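Local coordinates for protein arylesterase (Sulfolobus solfataricus, PDB 5L2P) that hydrolyses paraoxon and other p-nitrophenyl phosphates, along with aromatic esters such as phenyl acetate and p-nitrophenyl esters of fatty acids, at residues D45-T50 with I97-S102; F185-L190 with S230-E235. All coordinates share one frame; numbering follows the deposited sequence.

The two contacts of this alpha/beta hydrolase lie at different parts of one mixed sheet. Interaction 1 comes first along the chain and is complete before interaction 2 begins. It joins the lead-in to strand 49-56, outermost within the chain, to helix 95-105, near the surface. Interaction 2 is buried and pairs two loops between the neighbouring parallel strands 178-182 and 242-248. The centres of the two contacts are about 32 Å apart, on opposite sides of the chain's centre, with about 15 Å between their nearest atoms. The first thus belongs to an outer flank of the fold, whereas the second approaches the catalytic end.

Interaction 1: D45-T50 with I97-S102; sequences DPVGET and ISRILS
This is a loop-on-helix contact near the surface, where the chain leading into strand 49-56 passes over helix 95-105. R99 carries most of it. Its CG lies anti to its carbonyl carbon, and the chain runs extended from CG to NE, so that it leaves the helix toward the D45 carbonyl and crosses V47 at about a right angle. The last torsion (chi4 -76°) then turns the guanidinium out of line with the chain, and NH1 reaches the backbone oxygen of D45. This NH1 to D45 O hydrogen bond, 2.6 Å long, is moderately bent at the hydrogen (144°). The oxygen receives it in its carbonyl plane and lies close to the plane of the guanidinium. R99 NE meanwhile forms a salt bridge with D95, one turn earlier, so two separate partners restrict how the guanidinium can rotate.

V47 supplies the apolar part of the contact. It points toward the helix with its two methyls divided between tasks: CG1 rests 3.7 Å from R99 CB and also touches CG and the backbone O of R99, whereas CG2 approaches R99 NH1 at 3.7 Å. The D45 side chain crosses I100 obliquely, its carboxylate carbon CG 4.1 Å from I100 CG1. The charged end of D45 is engaged by R291 of helix 287-305 in a salt bridge.

Beyond V47, G48 and E49 both face S68 in a classic beta bulge as the chain enters the sheet beside strand 61-68. P46 O is bonded by N103, a second polar tie to helix 95-105. That helix is therefore bordered by the lead-in to strand 49-56, by strand 61-68 through Y67, which S98 and R99 touch, and by helix 287-305, where R291 and T294 meet I100.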
loop_
_atom_site.group_PDB
_atom_site.type_symbol
_atom_site.label_atom_id
_atom_site.label_comp_id
_atom_site.label_asym_id
_atom_site.label_seq_id
_atom_site.Cartn_x
_atom_site.Cartn_y
_atom_site.Cartn_z
ATOM N N ASP A 45 -13.629 6.120 -33.939
ATOM C CA ASP A 45 -12.917 5.623 -35.108
ATOM C C ASP A 45 -13.916 5.016 -36.105
ATOM O O ASP A 45 -14.949 4.483 -35.720
ATOM C CB ASP A 45 -11.884 4.578 -34.713
ATOM C CG ASP A 45 -10.683 5.175 -33.997
ATOM O OD1 ASP A 45 -10.838 6.157 -33.244
ATOM O OD2 ASP A 45 -9.575 4.621 -34.145
ATOM N N PRO A 46 -13.608 5.089 -37.398
ATOM C CA PRO A 46 -14.444 4.394 -38.353
ATOM C C PRO A 46 -14.296 2.862 -38.272
ATOM O O PRO A 46 -13.224 2.354 -38.003
ATOM C CB PRO A 46 -13.978 4.940 -39.710
ATOM C CG PRO A 46 -12.646 5.516 -39.474
ATOM C CD PRO A 46 -12.511 5.842 -38.027
ATOM N N VAL A 47 -15.385 2.159 -38.546
ATOM C CA VAL A 47 -15.413 0.709 -38.658
ATOM C C VAL A 47 -15.973 0.272 -40.014
ATOM O O VAL A 47 -16.300 1.095 -40.853
ATOM C CB VAL A 47 -16.249 0.088 -37.512
ATOM C CG1 VAL A 47 -15.521 0.272 -36.195
ATOM C CG2 VAL A 47 -17.645 0.711 -37.414
ATOM N N GLY A 48 -16.057 -1.036 -40.227
ATOM C CA GLY A 48 -16.515 -1.597 -41.485
ATOM C C GLY A 48 -18.010 -1.347 -41.653
ATOM O O GLY A 48 -18.452 -0.889 -42.672
ATOM N N GLU A 49 -18.792 -1.658 -40.634
ATOM C CA GLU A 49 -20.229 -1.531 -40.692
ATOM C C GLU A 49 -20.838 -1.484 -39.282
ATOM O O GLU A 49 -20.258 -1.928 -38.317
ATOM C CB GLU A 49 -20.798 -2.734 -41.432
ATOM C CG GLU A 49 -22.227 -2.543 -41.931
ATOM C CD GLU A 49 -22.861 -3.838 -42.411
ATOM O OE1 GLU A 49 -22.139 -4.838 -42.620
ATOM O OE2 GLU A 49 -24.088 -3.859 -42.595
ATOM N N THR A 50 -22.046 -0.936 -39.184
ATOM C CA THR A 50 -22.801 -0.808 -37.945
ATOM C C THR A 50 -24.244 -1.137 -38.248
ATOM O O THR A 50 -24.811 -0.615 -39.201
ATOM C CB THR A 50 -22.688 0.634 -37.419
ATOM O OG1 THR A 50 -21.396 0.784 -36.808
ATOM C CG2 THR A 50 -23.735 0.971 -36.408
ATOM N N ILE A 97 -15.700 3.089 -27.652
ATOM C CA ILE A 97 -14.958 1.933 -27.161
ATOM C C ILE A 97 -15.182 0.710 -28.042
ATOM O O ILE A 97 -14.213 -0.001 -28.373
ATOM C CB ILE A 97 -15.275 1.579 -25.714
ATOM C CG1 ILE A 97 -15.002 2.789 -24.793
ATOM C CG2 ILE A 97 -14.410 0.405 -25.258
ATOM C CD1 ILE A 97 -13.623 3.436 -24.917
ATOM N N SER A 98 -16.447 0.475 -28.416
ATOM C CA SER A 98 -16.794 -0.685 -29.222
ATOM C C SER A 98 -16.097 -0.658 -30.559
ATOM O O SER A 98 -15.690 -1.697 -31.054
ATOM C CB SER A 98 -18.294 -0.761 -29.441
ATOM O OG SER A 98 -19.021 -0.694 -28.218
ATOM N N ARG A 99 -15.996 0.533 -31.150
ATOM C CA ARG A 99 -15.346 0.721 -32.452
ATOM C C ARG A 99 -13.853 0.424 -32.389
ATOM O O ARG A 99 -13.332 -0.293 -33.232
ATOM C CB ARG A 99 -15.523 2.162 -32.969
ATOM C CG ARG A 99 -16.916 2.473 -33.390
ATOM C CD ARG A 99 -17.233 3.977 -33.306
ATOM N NE ARG A 99 -18.463 4.273 -34.002
ATOM C CZ ARG A 99 -18.568 4.336 -35.321
ATOM N NH1 ARG A 99 -17.526 4.171 -36.094
ATOM N NH2 ARG A 99 -19.734 4.604 -35.890
ATOM N N ILE A 100 -13.164 1.008 -31.410
ATOM C CA ILE A 100 -11.739 0.739 -31.219
ATOM C C ILE A 100 -11.513 -0.743 -30.900
ATOM O O ILE A 100 -10.543 -1.349 -31.376
ATOM C CB ILE A 100 -11.142 1.587 -30.104
ATOM C CG1 ILE A 100 -11.202 3.072 -30.470
ATOM C CG2 ILE A 100 -9.685 1.217 -29.850
ATOM C CD1 ILE A 100 -11.043 3.990 -29.265
ATOM N N LEU A 101 -12.409 -1.338 -30.113
ATOM C CA LEU A 101 -12.243 -2.721 -29.692
ATOM C C LEU A 101 -12.370 -3.676 -30.863
ATOM O O LEU A 101 -11.555 -4.617 -31.023
ATOM C CB LEU A 101 -13.243 -3.080 -28.585
ATOM C CG LEU A 101 -13.118 -4.500 -27.982
ATOM C CD1 LEU A 101 -11.801 -4.744 -27.259
ATOM C CD2 LEU A 101 -14.294 -4.691 -27.058
ATOM N N SER A 102 -13.383 -3.420 -31.671
ATOM C CA SER A 102 -13.638 -4.184 -32.893
ATOM C C SER A 102 -12.446 -4.150 -33.856
ATOM O O SER A 102 -12.052 -5.165 -34.397
ATOM C CB SER A 102 -14.899 -3.627 -33.591
ATOM O OG SER A 102 -15.244 -4.382 -34.750
#

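Interaction 2: F185-L190 with S230-E235; sequences FVYLDL and SPLIAE
With CG anti to the backbone N in both Y187 (chi1 -171°) and L232 (chi1 -162°), the two side chains cross at about a right angle, and L232 CD2 packs 3.7 Å from Y187 CB. V186 turns its CG1 beside its own backbone N, where this methyl meets P231 CG at 4.0 Å, while CG2 approaches L232 CB obliquely.

Between these apolar pairs runs one backbone bond. L232 N donates to V186 O at 3.1 Å, nearly straight (165°) and in the carbonyl plane. The same oxygen lies 3.5 Å from P231 CD; the proline nitrogen, though near, has no hydrogen to share, so the bond falls to L232 N. An N-H of the 3-10 segment 231-233 is thereby satisfied by a neighbouring loop. An alanine in place of P231 would remove the ring atoms CG and CD, and would probably weaken the packing on V186 and on A163 and L167 of helix 157-171.

L188 centres an inverse gamma turn. In the crystal assembly Y187 OH bonds L188 O of the second subunit, and the reverse bond also forms, so the loop lies at a contact between copies. Helix 254-266 covers the contact through Y260, which touches V186 and L232, and Q256 accepts from the V186 and Y187 N-H groups.

At the start of segment 185-190, F185 meets W86 edge-to-face, its side chain about 6 Å from that of S156, the inferred catalytic serine. In GDXG relatives the insertion after strand 178-182 contributes to the cap; the pairing, whose F185 end lies near the active site, is consistent with that.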
loop_
_atom_site.group_PDB
_atom_site.type_symbol
_atom_site.label_atom_id
_atom_site.label_comp_id
_atom_site.label_asym_id
_atom_site.label_seq_id
_atom_site.Cartn_x
_atom_site.Cartn_y
_atom_site.Cartn_z
ATOM N N PHE A 185 -17.058 -3.612 -10.619
ATOM C CA PHE A 185 -17.646 -3.798 -9.286
ATOM C C PHE A 185 -17.916 -5.286 -9.074
ATOM O O PHE A 185 -18.653 -5.903 -9.844
ATOM C CB PHE A 185 -18.950 -3.002 -9.165
ATOM C CG PHE A 185 -19.663 -3.186 -7.864
ATOM C CD1 PHE A 185 -20.467 -4.311 -7.634
ATOM C CD2 PHE A 185 -19.539 -2.253 -6.849
ATOM C CE1 PHE A 185 -21.142 -4.479 -6.418
ATOM C CE2 PHE A 185 -20.204 -2.440 -5.636
ATOM C CZ PHE A 185 -21.002 -3.554 -5.434
ATOM N N VAL A 186 -17.349 -5.853 -8.006
ATOM C CA VAL A 186 -17.531 -7.284 -7.693
ATOM C C VAL A 186 -17.953 -7.574 -6.258
ATOM O O VAL A 186 -18.205 -8.727 -5.916
ATOM C CB VAL A 186 -16.250 -8.080 -7.970
ATOM C CG1 VAL A 186 -15.972 -8.118 -9.451
ATOM C CG2 VAL A 186 -15.033 -7.523 -7.226
ATOM N N TYR A 187 -18.058 -6.546 -5.424
ATOM C CA TYR A 187 -18.294 -6.744 -3.994
ATOM C C TYR A 187 -18.647 -5.426 -3.292
ATOM O O TYR A 187 -18.258 -4.344 -3.750
ATOM C CB TYR A 187 -17.001 -7.326 -3.335
ATOM C CG TYR A 187 -17.197 -7.771 -1.900
ATOM C CD1 TYR A 187 -18.100 -8.788 -1.593
ATOM C CD2 TYR A 187 -16.506 -7.169 -0.846
ATOM C CE1 TYR A 187 -18.334 -9.176 -0.288
ATOM C CE2 TYR A 187 -16.683 -7.606 0.477
ATOM C CZ TYR A 187 -17.610 -8.611 0.746
ATOM O OH TYR A 187 -17.884 -9.076 2.032
ATOM N N LEU A 188 -19.366 -5.515 -2.181
ATOM C CA LEU A 188 -19.574 -4.366 -1.306
ATOM C C LEU A 188 -18.355 -4.191 -0.417
ATOM O O LEU A 188 -18.320 -4.607 0.737
ATOM C CB LEU A 188 -20.831 -4.537 -0.439
ATOM C CG LEU A 188 -21.311 -3.257 0.250
ATOM C CD1 LEU A 188 -22.018 -2.320 -0.750
ATOM C CD2 LEU A 188 -22.239 -3.638 1.384
ATOM N N ASP A 189 -17.333 -3.578 -0.968
ATOM C CA ASP A 189 -16.081 -3.367 -0.262
ATOM C C ASP A 189 -16.110 -2.154 0.631
ATOM O O ASP A 189 -16.154 -1.050 0.153
ATOM C CB ASP A 189 -14.963 -3.204 -1.291
ATOM C CG ASP A 189 -13.645 -2.851 -0.687
ATOM O OD1 ASP A 189 -13.338 -3.243 0.458
ATOM O OD2 ASP A 189 -12.885 -2.185 -1.399
ATOM N N LEU A 190 -16.055 -2.357 1.943
ATOM C CA LEU A 190 -15.958 -1.257 2.901
ATOM C C LEU A 190 -14.573 -1.100 3.541
ATOM O O LEU A 190 -14.282 -0.075 4.162
ATOM C CB LEU A 190 -16.984 -1.456 3.991
ATOM C CG LEU A 190 -18.435 -1.602 3.499
ATOM C CD1 LEU A 190 -19.371 -1.819 4.664
ATOM C CD2 LEU A 190 -18.931 -0.424 2.653
ATOM N N SER A 230 -22.620 -9.787 -6.274
ATOM C CA SER A 230 -21.251 -9.733 -5.745
ATOM C C SER A 230 -20.527 -11.008 -6.025
ATOM O O SER A 230 -20.435 -11.874 -5.151
ATOM C CB SER A 230 -21.253 -9.490 -4.237
ATOM O OG SER A 230 -21.593 -8.143 -3.937
ATOM N N PRO A 231 -19.993 -11.143 -7.235
ATOM C CA PRO A 231 -19.310 -12.390 -7.602
ATOM C C PRO A 231 -18.092 -12.754 -6.727
ATOM O O PRO A 231 -17.688 -13.910 -6.696
ATOM C CB PRO A 231 -18.884 -12.147 -9.057
ATOM C CG PRO A 231 -19.078 -10.682 -9.294
ATOM C CD PRO A 231 -20.138 -10.236 -8.371
ATOM N N LEU A 232 -17.518 -11.779 -6.037
ATOM C CA LEU A 232 -16.386 -12.049 -5.174
ATOM C C LEU A 232 -16.784 -12.984 -3.997
ATOM O O LEU A 232 -15.949 -13.707 -3.485
ATOM C CB LEU A 232 -15.790 -10.731 -4.668
ATOM C CG LEU A 232 -14.381 -10.823 -4.109
ATOM C CD1 LEU A 232 -13.357 -11.283 -5.134
ATOM C CD2 LEU A 232 -13.984 -9.473 -3.541
ATOM N N ILE A 233 -18.063 -12.957 -3.604
ATOM C CA ILE A 233 -18.539 -13.743 -2.487
ATOM C C ILE A 233 -18.893 -15.142 -2.907
ATOM O O ILE A 233 -19.309 -15.956 -2.088
ATOM C CB ILE A 233 -19.756 -13.076 -1.781
ATOM C CG1 ILE A 233 -19.801 -13.527 -0.319
ATOM C CG2 ILE A 233 -21.084 -13.360 -2.474
ATOM C CD1 ILE A 233 -20.929 -12.930 0.510
ATOM N N ALA A 234 -18.728 -15.450 -4.179
ATOM C CA ALA A 234 -19.005 -16.805 -4.664
ATOM C C ALA A 234 -18.131 -17.828 -3.957
ATOM O O ALA A 234 -16.940 -17.618 -3.769
ATOM C CB ALA A 234 -18.781 -16.886 -6.160
ATOM N N GLU A 235 -18.713 -18.958 -3.575
ATOM C CA GLU A 235 -17.937 -20.079 -3.002
ATOM C C GLU A 235 -16.915 -20.611 -3.970
ATOM O O GLU A 235 -15.785 -20.823 -3.605
ATOM C CB GLU A 235 -18.856 -21.207 -2.534
ATOM C CG GLU A 235 -19.708 -20.807 -1.342
ATOM C CD GLU A 235 -20.418 -21.988 -0.678
ATOM O OE1 GLU A 235 -19.893 -23.134 -0.728
ATOM O OE2 GLU A 235 -21.507 -21.780 -0.086
#